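Beta-galactosidase (Marinomonas sp. ef1, PDB 6Y2K) catalyses, as a cold-active hexameric GH42 glycosidase of a psychrophilic bacterium, the hydrolysis of terminal beta-galactosyl residues from beta-galactosides. Local coordinates at residues K2-Y8 against L348-W354; Y7-H11 against V34-S38; I29-G35 against G65-G71. All coordinates share one frame; numbering follows the deposited sequence. Where two conformers were deposited one is given.

Contact 1: residues K2-Y8 against L348-W354; sequences KLGVCYY and LVSYFRW
K2-C6 and L348-F352 run parallel as neighbouring strands, their axes 29° apart, from K2 beside L348 to V5 beside Y351. Backbone bonds join V349 N to K2 O, G4 N to V349 O, Y351 N to G4 O and C6 N to Y351 O. The next bond slips by one residue. The peptide before R353 is cis, and it is W354 N that reaches C6 O, at 2.9 Å. The strands come nearest at G4 and S350, with CA atoms 3.8 Å apart. A CB on G4 would collide with S350 CB. Here the first and last strands of a TIM barrel meet and close it. L3, V5, V349 and Y351 lie on the outer face, where L3, V349 and Y351 touch helix 333-343. C6, S350 and F352 point into the barrel, where S350 OG bonds to M313 O. C6 CB meets the edge of the F352 ring at CD2, 3.4 Å away. C6 SG is also at that edge, 5.2 Å from the centroid of the F352 ring. Y8 OH touches F352 CE2 (3.2 Å), and its polar partner is E36. Y8 CD1 sits over one face of the R353 guanidinium, 3.6 Å from CZ, but the two planes are 41° apart. R353 NH2 bonds to H11 ND1. W354 has CG anti to its backbone N (chi1 162°), which sets the indole side chain beside that of Y7, the two rings nearly perpendicular. Y7 CD1 and W354 CD1 are 3.8 Å apart. Both polar ends reach D20. V5 CG2 packs on W354 CB at 3.7 Å.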
loop_
_atom_site.group_PDB
_atom_site.type_symbol
_atom_site.label_atom_id
_atom_site.label_comp_id
_atom_site.label_asym_id
_atom_site.label_seq_id
_atom_site.Cartn_x
_atom_site.Cartn_y
_atom_site.Cartn_z
ATOM N N LYS A 2 34.256 -36.348 -8.249
ATOM C CA LYS A 2 33.805 -37.658 -7.773
ATOM C C LYS A 2 32.635 -37.522 -6.807
ATOM O O LYS A 2 32.452 -36.474 -6.201
ATOM C CB LYS A 2 34.959 -38.378 -7.096
ATOM C CG LYS A 2 36.115 -38.650 -8.042
ATOM C CD LYS A 2 37.096 -39.633 -7.444
ATOM C CE LYS A 2 38.135 -40.063 -8.467
ATOM N NZ LYS A 2 39.106 -38.976 -8.766
ATOM N N LEU A 3 31.848 -38.590 -6.680
ATOM C CA LEU A 3 30.676 -38.606 -5.809
ATOM C C LEU A 3 30.890 -39.477 -4.574
ATOM O O LEU A 3 31.636 -40.465 -4.608
ATOM C CB LEU A 3 29.455 -39.097 -6.575
ATOM C CG LEU A 3 29.024 -38.257 -7.786
ATOM C CD1 LEU A 3 27.775 -38.873 -8.372
ATOM C CD2 LEU A 3 28.783 -36.793 -7.435
ATOM N N GLY A 4 30.212 -39.101 -3.490
ATOM C CA GLY A 4 30.300 -39.797 -2.217
ATOM C C GLY A 4 28.961 -39.871 -1.507
ATOM O O GLY A 4 27.980 -39.264 -1.941
ATOM N N VAL A 5 28.921 -40.607 -0.402
ATOM C CA VAL A 5 27.747 -40.606 0.463
ATOM C C VAL A 5 28.119 -40.815 1.932
ATOM O O VAL A 5 29.092 -41.501 2.239
ATOM C CB VAL A 5 26.703 -41.642 -0.020
ATOM C CG1 VAL A 5 27.149 -43.069 0.265
ATOM C CG2 VAL A 5 25.336 -41.362 0.589
ATOM N N CYS A 6 27.342 -40.198 2.827
ATOM C CA CYS A 6 27.445 -40.421 4.265
ATOM C C CYS A 6 26.516 -41.577 4.626
ATOM O O CYS A 6 25.340 -41.566 4.261
ATOM C CB CYS A 6 27.054 -39.154 5.030
ATOM S SG CYS A 6 28.077 -37.733 4.604
ATOM N N TYR A 7 27.051 -42.564 5.350
ATOM C CA TYR A 7 26.408 -43.870 5.553
ATOM C C TYR A 7 26.491 -44.318 7.017
ATOM O O TYR A 7 27.479 -44.040 7.702
ATOM C CB TYR A 7 27.112 -44.888 4.649
ATOM C CG TYR A 7 26.590 -46.312 4.670
ATOM C CD1 TYR A 7 25.229 -46.591 4.603
ATOM C CD2 TYR A 7 27.477 -47.391 4.701
ATOM C CE1 TYR A 7 24.767 -47.909 4.595
ATOM C CE2 TYR A 7 27.027 -48.703 4.690
ATOM C CZ TYR A 7 25.679 -48.964 4.636
ATOM O OH TYR A 7 25.246 -50.271 4.626
ATOM N N TYR A 8 25.438 -44.999 7.486
ATOM C CA TYR A 8 25.333 -45.482 8.875
ATOM C C TYR A 8 24.991 -46.975 8.897
ATOM O O TYR A 8 23.856 -47.352 9.152
ATOM C CB TYR A 8 24.333 -44.612 9.654
ATOM C CG TYR A 8 24.839 -43.183 9.638
ATOM C CD1 TYR A 8 24.514 -42.325 8.581
ATOM C CD2 TYR A 8 25.741 -42.739 10.591
ATOM C CE1 TYR A 8 25.026 -41.045 8.513
ATOM C CE2 TYR A 8 26.257 -41.454 10.538
ATOM C CZ TYR A 8 25.891 -40.615 9.491
ATOM O OH TYR A 8 26.398 -39.359 9.416
ATOM N N LEU A 348 35.416 -33.855 -4.481
ATOM C CA LEU A 348 34.419 -34.825 -4.059
ATOM C C LEU A 348 33.173 -34.090 -3.585
ATOM O O LEU A 348 33.299 -33.116 -2.866
ATOM C CB LEU A 348 34.995 -35.635 -2.901
ATOM C CG LEU A 348 34.083 -36.622 -2.180
ATOM C CD1 LEU A 348 33.649 -37.713 -3.147
ATOM C CD2 LEU A 348 34.817 -37.197 -0.980
ATOM N N VAL A 349 31.993 -34.562 -3.990
ATOM C CA VAL A 349 30.718 -34.130 -3.415
ATOM C C VAL A 349 30.030 -35.347 -2.806
ATOM O O VAL A 349 29.659 -36.281 -3.526
ATOM C CB VAL A 349 29.808 -33.479 -4.476
ATOM C CG1 VAL A 349 28.392 -33.252 -3.946
ATOM C CG2 VAL A 349 30.429 -32.170 -4.943
ATOM N N SER A 350 29.865 -35.326 -1.485
ATOM C CA SER A 350 29.280 -36.435 -0.742
ATOM C C SER A 350 27.906 -36.038 -0.193
ATOM O O SER A 350 27.773 -34.993 0.446
ATOM C CB SER A 350 30.249 -36.882 0.373
ATOM O OG SER A 350 29.621 -37.693 1.347
ATOM N N TYR A 351 26.901 -36.870 -0.445
ATOM C CA TYR A 351 25.548 -36.602 0.024
ATOM C C TYR A 351 25.344 -37.112 1.446
ATOM O O TYR A 351 26.200 -37.804 1.996
ATOM C CB TYR A 351 24.520 -37.236 -0.915
ATOM C CG TYR A 351 24.690 -36.844 -2.365
ATOM C CD1 TYR A 351 24.236 -35.617 -2.831
ATOM C CD2 TYR A 351 25.304 -37.700 -3.269
ATOM C CE1 TYR A 351 24.389 -35.253 -4.156
ATOM C CE2 TYR A 351 25.462 -37.346 -4.595
ATOM C CZ TYR A 351 25.003 -36.122 -5.033
ATOM O OH TYR A 351 25.158 -35.766 -6.353
ATOM N N PHE A 352 24.204 -36.767 2.036
ATOM C CA PHE A 352 23.886 -37.189 3.395
ATOM C C PHE A 352 22.387 -37.100 3.662
ATOM O O PHE A 352 21.791 -36.028 3.559
ATOM C CB PHE A 352 24.653 -36.343 4.413
ATOM C CG PHE A 352 24.146 -36.481 5.820
ATOM C CD1 PHE A 352 22.943 -35.907 6.197
ATOM C CD2 PHE A 352 24.872 -37.186 6.766
ATOM C CE1 PHE A 352 22.474 -36.032 7.490
ATOM C CE2 PHE A 352 24.409 -37.315 8.062
ATOM C CZ PHE A 352 23.208 -36.737 8.424
ATOM N N ARG A 353 21.784 -38.234 4.006
ATOM C CA ARG A 353 22.519 -39.488 4.121
ATOM C C ARG A 353 22.133 -40.457 3.008
ATOM O O ARG A 353 21.376 -40.109 2.103
ATOM C CB ARG A 353 22.271 -40.130 5.487
ATOM C CG ARG A 353 20.937 -39.760 6.114
ATOM C CD ARG A 353 20.882 -40.167 7.577
ATOM N NE ARG A 353 20.927 -41.617 7.743
ATOM C CZ ARG A 353 20.949 -42.234 8.921
ATOM N NH1 ARG A 353 20.930 -41.527 10.042
ATOM N NH2 ARG A 353 20.990 -43.558 8.977
ATOM N N TRP A 354 22.661 -41.675 3.081
ATOM C CA TRP A 354 22.373 -42.697 2.082
ATOM C C TRP A 354 20.913 -43.131 2.143
ATOM O O TRP A 354 20.248 -43.251 1.114
ATOM C CB TRP A 354 23.291 -43.906 2.274
ATOM C CG TRP A 354 22.801 -45.144 1.588
ATOM C CD1 TRP A 354 22.292 -46.264 2.182
ATOM C CD2 TRP A 354 22.772 -45.392 0.177
ATOM N NE1 TRP A 354 21.949 -47.191 1.228
ATOM C CE2 TRP A 354 22.233 -46.680 -0.011
ATOM C CE3 TRP A 354 23.149 -44.648 -0.946
ATOM C CZ2 TRP A 354 22.063 -47.241 -1.275
ATOM C CZ3 TRP A 354 22.979 -45.206 -2.199
ATOM C CH2 TRP A 354 22.441 -46.491 -2.354
#

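Contact 2: residues Y7-H11 against V34-S38; sequences YYPEH and VGEFS
Y8 OH donates a very short hydrogen bond to E36 OE2, 2.5 Å away, at the rim of the tyrosine ring. The ring and carboxylate planes are 53° apart. R33 forms a salt bridge to the same oxygen, so OE2 is gripped by two groups. Y8 CE2 also meets the edge of the F37 ring at CD2, 3.8 Å away. V34 CG1 touches Y7 CD2 and P9 CD. This side packs through direct contacts. The E10 side is looser and bridged by water. With CG between the backbone N and the carbonyl carbon (chi1 79°) and a second bend at chi2, the E10 chain reaches two waters. One water donates to E10 OE1 and Y7 O and accepts from G35 N, 2.9 Å away. The other donates to E10 OE2 at 2.7 Å and accepts from F37 N. E10 is partly exposed and also packs on V181 of a second subunit. In the V34-S38 segment, S38 N bonds to G35 O in a type I turn, and S38 OG adds a second bond to the same oxygen. Both segments are loops after parallel barrel strands, at the C-terminal end of the barrel, where TIM-barrel glycosidases carry their active site.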
loop_
_atom_site.group_PDB
_atom_site.type_symbol
_atom_site.label_atom_id
_atom_site.label_comp_id
_atom_site.label_asym_id
_atom_site.label_seq_id
_atom_site.Cartn_x
_atom_site.Cartn_y
_atom_site.Cartn_z
ATOM N N TYR A 7 27.051 -42.564 5.350
ATOM C CA TYR A 7 26.408 -43.870 5.553
ATOM C C TYR A 7 26.491 -44.318 7.017
ATOM O O TYR A 7 27.479 -44.040 7.702
ATOM C CB TYR A 7 27.112 -44.888 4.649
ATOM C CG TYR A 7 26.590 -46.312 4.670
ATOM C CD1 TYR A 7 25.229 -46.591 4.603
ATOM C CD2 TYR A 7 27.477 -47.391 4.701
ATOM C CE1 TYR A 7 24.767 -47.909 4.595
ATOM C CE2 TYR A 7 27.027 -48.703 4.690
ATOM C CZ TYR A 7 25.679 -48.964 4.636
ATOM O OH TYR A 7 25.246 -50.271 4.626
ATOM N N TYR A 8 25.438 -44.999 7.486
ATOM C CA TYR A 8 25.333 -45.482 8.875
ATOM C C TYR A 8 24.991 -46.975 8.897
ATOM O O TYR A 8 23.856 -47.352 9.152
ATOM C CB TYR A 8 24.333 -44.612 9.654
ATOM C CG TYR A 8 24.839 -43.183 9.638
ATOM C CD1 TYR A 8 24.514 -42.325 8.581
ATOM C CD2 TYR A 8 25.741 -42.739 10.591
ATOM C CE1 TYR A 8 25.026 -41.045 8.513
ATOM C CE2 TYR A 8 26.257 -41.454 10.538
ATOM C CZ TYR A 8 25.891 -40.615 9.491
ATOM O OH TYR A 8 26.398 -39.359 9.416
ATOM N N PRO A 9 25.986 -47.839 8.620
ATOM C CA PRO A 9 25.726 -49.289 8.655
ATOM C C PRO A 9 25.182 -49.760 10.013
ATOM O O PRO A 9 24.333 -50.655 10.055
ATOM C CB PRO A 9 27.091 -49.906 8.358
ATOM C CG PRO A 9 28.076 -48.857 8.701
ATOM C CD PRO A 9 27.411 -47.546 8.414
ATOM N N GLU A 10 25.626 -49.115 11.095
ATOM C CA GLU A 10 25.102 -49.393 12.435
ATOM C C GLU A 10 23.602 -49.080 12.645
ATOM O O GLU A 10 23.020 -49.499 13.659
ATOM C CB GLU A 10 25.973 -48.710 13.520
ATOM C CG GLU A 10 25.758 -47.211 13.739
ATOM C CD GLU A 10 26.576 -46.296 12.842
ATOM O OE1 GLU A 10 26.993 -46.693 11.715
ATOM O OE2 GLU A 10 26.785 -45.141 13.280
ATOM N N HIS A 11 22.978 -48.342 11.724
ATOM C CA HIS A 11 21.526 -48.109 11.774
ATOM C C HIS A 11 20.679 -49.158 11.059
ATOM O O HIS A 11 19.447 -49.111 11.163
ATOM C CB HIS A 11 21.192 -46.732 11.205
ATOM C CG HIS A 11 21.783 -45.599 11.983
ATOM N ND1 HIS A 11 21.672 -44.289 11.582
ATOM C CD2 HIS A 11 22.500 -45.582 13.131
ATOM C CE1 HIS A 11 22.307 -43.512 12.442
ATOM N NE2 HIS A 11 22.812 -44.272 13.396
ATOM N N VAL A 34 31.807 -43.301 7.158
ATOM C CA VAL A 34 31.191 -44.027 8.278
ATOM C C VAL A 34 31.877 -43.716 9.614
ATOM O O VAL A 34 33.030 -43.278 9.640
ATOM C CB VAL A 34 31.211 -45.568 8.070
ATOM C CG1 VAL A 34 30.548 -45.952 6.751
ATOM C CG2 VAL A 34 32.623 -46.128 8.148
ATOM N N GLY A 35 31.148 -43.939 10.711
ATOM C CA GLY A 35 31.747 -44.095 12.047
ATOM C C GLY A 35 31.696 -42.956 13.061
ATOM O O GLY A 35 31.906 -43.201 14.255
ATOM N N GLU A 36 31.405 -41.731 12.620
ATOM C CA GLU A 36 31.546 -40.545 13.497
ATOM C C GLU A 36 30.553 -40.443 14.672
ATOM O O GLU A 36 30.797 -39.677 15.605
ATOM C CB GLU A 36 31.581 -39.232 12.679
ATOM C CG GLU A 36 30.240 -38.614 12.253
ATOM C CD GLU A 36 29.493 -39.365 11.154
ATOM O OE1 GLU A 36 29.932 -40.456 10.702
ATOM O OE2 GLU A 36 28.433 -38.848 10.734
ATOM N N PHE A 37 29.442 -41.181 14.634
ATOM C CA PHE A 37 28.499 -41.209 15.762
ATOM C C PHE A 37 28.392 -42.577 16.450
ATOM O O PHE A 37 27.405 -42.838 17.151
ATOM C CB PHE A 37 27.102 -40.753 15.305
ATOM C CG PHE A 37 27.056 -39.351 14.742
ATOM C CD1 PHE A 37 27.536 -38.272 15.471
ATOM C CD2 PHE A 37 26.468 -39.106 13.507
ATOM C CE1 PHE A 37 27.478 -36.978 14.962
ATOM C CE2 PHE A 37 26.386 -37.816 13.006
ATOM C CZ PHE A 37 26.891 -36.752 13.730
ATOM N N SER A 38 29.416 -43.424 16.306
ATOM C CA SER A 38 29.311 -44.851 16.680
ATOM C C SER A 38 29.901 -45.246 18.052
ATOM O O SER A 38 29.950 -46.432 18.367
ATOM C CB SER A 38 29.916 -45.735 15.561
ATOM O OG SER A 38 31.319 -45.545 15.424
HETATM O O HOH W 1 28.406 -44.740 10.319
HETATM O O HOH W 2 28.512 -43.134 12.812
#

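Contact 3: residues I29-G35 against G65-G71; sequences IQYVRVG and GLKVILG
Y31 pairs with K67 and V34 with L70 in a parallel strand pair, axes 22° apart, held by five backbone hydrogen bonds. K67 N reaches Q30 O, V32 N reaches K67 O, I69 N reaches V32 O, V34 N reaches I69 O, and G71 N reaches V34 O at 2.8 Å. Among the side chains, K67 lies over one face of the Y31 ring. K67 CB makes a CH-pi contact 4.0 Å from the centroid of the Y31 ring, and K67 CD lies 3.5 Å from Y31 OH. I69 CG1 meets Y31 CD2 at the ring edge, 4.2 Å away. With alanine in place of Y31 the ring is gone, and the K67 chain would probably lose its flat support and be freer to move. Joined by helix 52-63, the strands form a beta-alpha-beta unit of the TIM barrel. G65 ends that helix in a Schellman motif. Apolar contacts fill the helix-facing side. V32 CG2 touches L66 CD1 (4.1 Å). V34 CG2 touches both V68 CG1 (4.0 Å) and L70 CD2. On the inner face R33 CG packs on I69 CG2, while the guanidinium leads away to salt bridges with E36 and E314. Water bonds lie at the N-terminal end. One water joins Q30 O to G65 O, 2.6 Å from the latter. Another accepts from K67 NZ, and weakly from Q30 NE2.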
loop_
_atom_site.group_PDB
_atom_site.type_symbol
_atom_site.label_atom_id
_atom_site.label_comp_id
_atom_site.label_asym_id
_atom_site.label_seq_id
_atom_site.Cartn_x
_atom_site.Cartn_y
_atom_site.Cartn_z
ATOM N N ILE A 29 28.697 -43.648 -6.946
ATOM C CA ILE A 29 29.352 -43.271 -5.693
ATOM C C ILE A 29 30.712 -43.968 -5.611
ATOM O O ILE A 29 30.803 -45.170 -5.859
ATOM C CB ILE A 29 28.512 -43.698 -4.462
ATOM C CG1 ILE A 29 27.119 -43.039 -4.453
ATOM C CG2 ILE A 29 29.234 -43.368 -3.168
ATOM C CD1 ILE A 29 27.134 -41.530 -4.517
ATOM N N GLN A 30 31.756 -43.214 -5.259
ATOM C CA GLN A 30 33.117 -43.749 -5.110
ATOM C C GLN A 30 33.681 -43.679 -3.682
ATOM O O GLN A 30 34.627 -44.427 -3.368
ATOM C CB GLN A 30 34.067 -43.022 -6.065
ATOM C CG GLN A 30 33.775 -43.271 -7.537
ATOM C CD GLN A 30 34.772 -42.581 -8.447
ATOM O OE1 GLN A 30 34.462 -41.580 -9.097
ATOM N NE2 GLN A 30 35.988 -43.112 -8.489
ATOM N N TYR A 31 33.140 -42.777 -2.844
ATOM C CA TYR A 31 33.580 -42.584 -1.459
ATOM C C TYR A 31 32.403 -42.721 -0.499
ATOM O O TYR A 31 31.289 -42.311 -0.809
ATOM C CB TYR A 31 34.199 -41.200 -1.261
ATOM C CG TYR A 31 35.595 -41.064 -1.796
ATOM C CD1 TYR A 31 35.824 -41.007 -3.167
ATOM C CD2 TYR A 31 36.691 -40.972 -0.940
ATOM C CE1 TYR A 31 37.105 -40.880 -3.676
ATOM C CE2 TYR A 31 37.979 -40.837 -1.436
ATOM C CZ TYR A 31 38.180 -40.796 -2.807
ATOM O OH TYR A 31 39.448 -40.661 -3.328
ATOM N N VAL A 32 32.664 -43.290 0.676
ATOM C CA VAL A 32 31.633 -43.504 1.689
ATOM C C VAL A 32 32.177 -43.130 3.063
ATOM O O VAL A 32 33.234 -43.634 3.463
ATOM C CB VAL A 32 31.165 -44.974 1.715
ATOM C CG1 VAL A 32 30.039 -45.172 2.733
ATOM C CG2 VAL A 32 30.719 -45.416 0.328
ATOM N N ARG A 33 31.462 -42.264 3.789
ATOM C CA ARG A 33 31.853 -41.911 5.156
ATOM C C ARG A 33 31.088 -42.771 6.167
ATOM O O ARG A 33 29.882 -42.973 6.034
ATOM C CB ARG A 33 31.629 -40.425 5.441
ATOM C CG ARG A 33 32.262 -39.960 6.744
ATOM C CD ARG A 33 31.791 -38.579 7.164
ATOM N NE ARG A 33 30.359 -38.558 7.453
ATOM C CZ ARG A 33 29.664 -37.465 7.765
ATOM N NH1 ARG A 33 30.259 -36.276 7.855
ATOM N NH2 ARG A 33 28.357 -37.566 7.994
ATOM N N VAL A 34 31.807 -43.301 7.158
ATOM C CA VAL A 34 31.191 -44.027 8.278
ATOM C C VAL A 34 31.877 -43.716 9.614
ATOM O O VAL A 34 33.030 -43.278 9.640
ATOM C CB VAL A 34 31.211 -45.568 8.070
ATOM C CG1 VAL A 34 30.548 -45.952 6.751
ATOM C CG2 VAL A 34 32.623 -46.128 8.148
ATOM N N GLY A 35 31.148 -43.939 10.711
ATOM C CA GLY A 35 31.747 -44.095 12.047
ATOM C C GLY A 35 31.696 -42.956 13.061
ATOM O O GLY A 35 31.906 -43.201 14.255
ATOM N N GLY A 65 34.786 -51.775 -4.324
ATOM C CA GLY A 65 35.664 -50.710 -4.814
ATOM C C GLY A 65 35.436 -49.334 -4.207
ATOM O O GLY A 65 35.937 -48.348 -4.737
ATOM N N LEU A 66 34.707 -49.264 -3.093
ATOM C CA LEU A 66 34.416 -47.990 -2.427
ATOM C C LEU A 66 35.535 -47.617 -1.467
ATOM O O LEU A 66 35.979 -48.450 -0.675
ATOM C CB LEU A 66 33.085 -48.066 -1.679
ATOM C CG LEU A 66 31.894 -48.377 -2.591
ATOM C CD1 LEU A 66 30.703 -48.892 -1.802
ATOM C CD2 LEU A 66 31.528 -47.148 -3.420
ATOM N N LYS A 67 35.984 -46.369 -1.558
ATOM C CA LYS A 67 37.001 -45.813 -0.681
ATOM C C LYS A 67 36.328 -45.198 0.534
ATOM O O LYS A 67 35.357 -44.464 0.387
ATOM C CB LYS A 67 37.796 -44.735 -1.414
ATOM C CG LYS A 67 38.673 -45.260 -2.539
ATOM C CD LYS A 67 39.593 -44.163 -3.054
ATOM C CE LYS A 67 40.720 -44.728 -3.905
ATOM N NZ LYS A 67 40.192 -45.529 -5.044
ATOM N N VAL A 68 36.848 -45.474 1.728
ATOM C CA VAL A 68 36.160 -45.096 2.962
ATOM C C VAL A 68 36.809 -43.893 3.644
ATOM O O VAL A 68 38.035 -43.807 3.739
ATOM C CB VAL A 68 36.048 -46.283 3.939
ATOM C CG1 VAL A 68 35.442 -45.836 5.277
ATOM C CG2 VAL A 68 35.195 -47.382 3.313
ATOM N N ILE A 69 35.958 -42.968 4.100
ATOM C CA ILE A 69 36.349 -41.871 4.974
ATOM C C ILE A 69 35.882 -42.276 6.366
ATOM O O ILE A 69 34.680 -42.357 6.607
ATOM C CB ILE A 69 35.668 -40.534 4.579
ATOM C CG1 ILE A 69 35.982 -40.146 3.124
ATOM C CG2 ILE A 69 36.082 -39.414 5.534
ATOM C CD1 ILE A 69 34.948 -39.228 2.493
ATOM N N LEU A 70 36.822 -42.528 7.277
ATOM C CA LEU A 70 36.490 -43.041 8.608
ATOM C C LEU A 70 36.414 -41.866 9.583
ATOM O O LEU A 70 37.366 -41.107 9.713
ATOM C CB LEU A 70 37.561 -44.031 9.088
ATOM C CG LEU A 70 37.151 -45.379 9.683
ATOM C CD1 LEU A 70 38.313 -45.966 10.486
ATOM C CD2 LEU A 70 35.869 -45.353 10.503
ATOM N N GLY A 71 35.288 -41.712 10.265
ATOM C CA GLY A 71 35.130 -40.626 11.247
ATOM C C GLY A 71 35.487 -41.049 12.667
ATOM O O GLY A 71 35.009 -42.080 13.125
HETATM O O HOH W 3 36.056 -45.782 -5.228
HETATM O O HOH W 4 37.661 -44.063 -6.553
#

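In the fold
All three contacts belong to one eight-stranded parallel barrel and its loops. Contact 1 joins its first strand, 2-6, to its last, 348-352. Contact 3 joins the second, 29-34, to the third, 67-71. Strands 2-6 and 29-34 are neighbours, and the two contact centres are about 8 Å apart. Contact 2 runs on into the loops after strands 2-6 and 29-34, its centre about 13 Å from that of contact 1 and 11 Å from that of contact 3. It shares Y7 and Y8 with contact 1, V34 and G35 with contact 3. In sequence, contact 3 lies between the segments of contact 1. R33 of contact 3 makes a salt bridge to E36 and a weak bond to Y8 OH, tying barrel interior to loops.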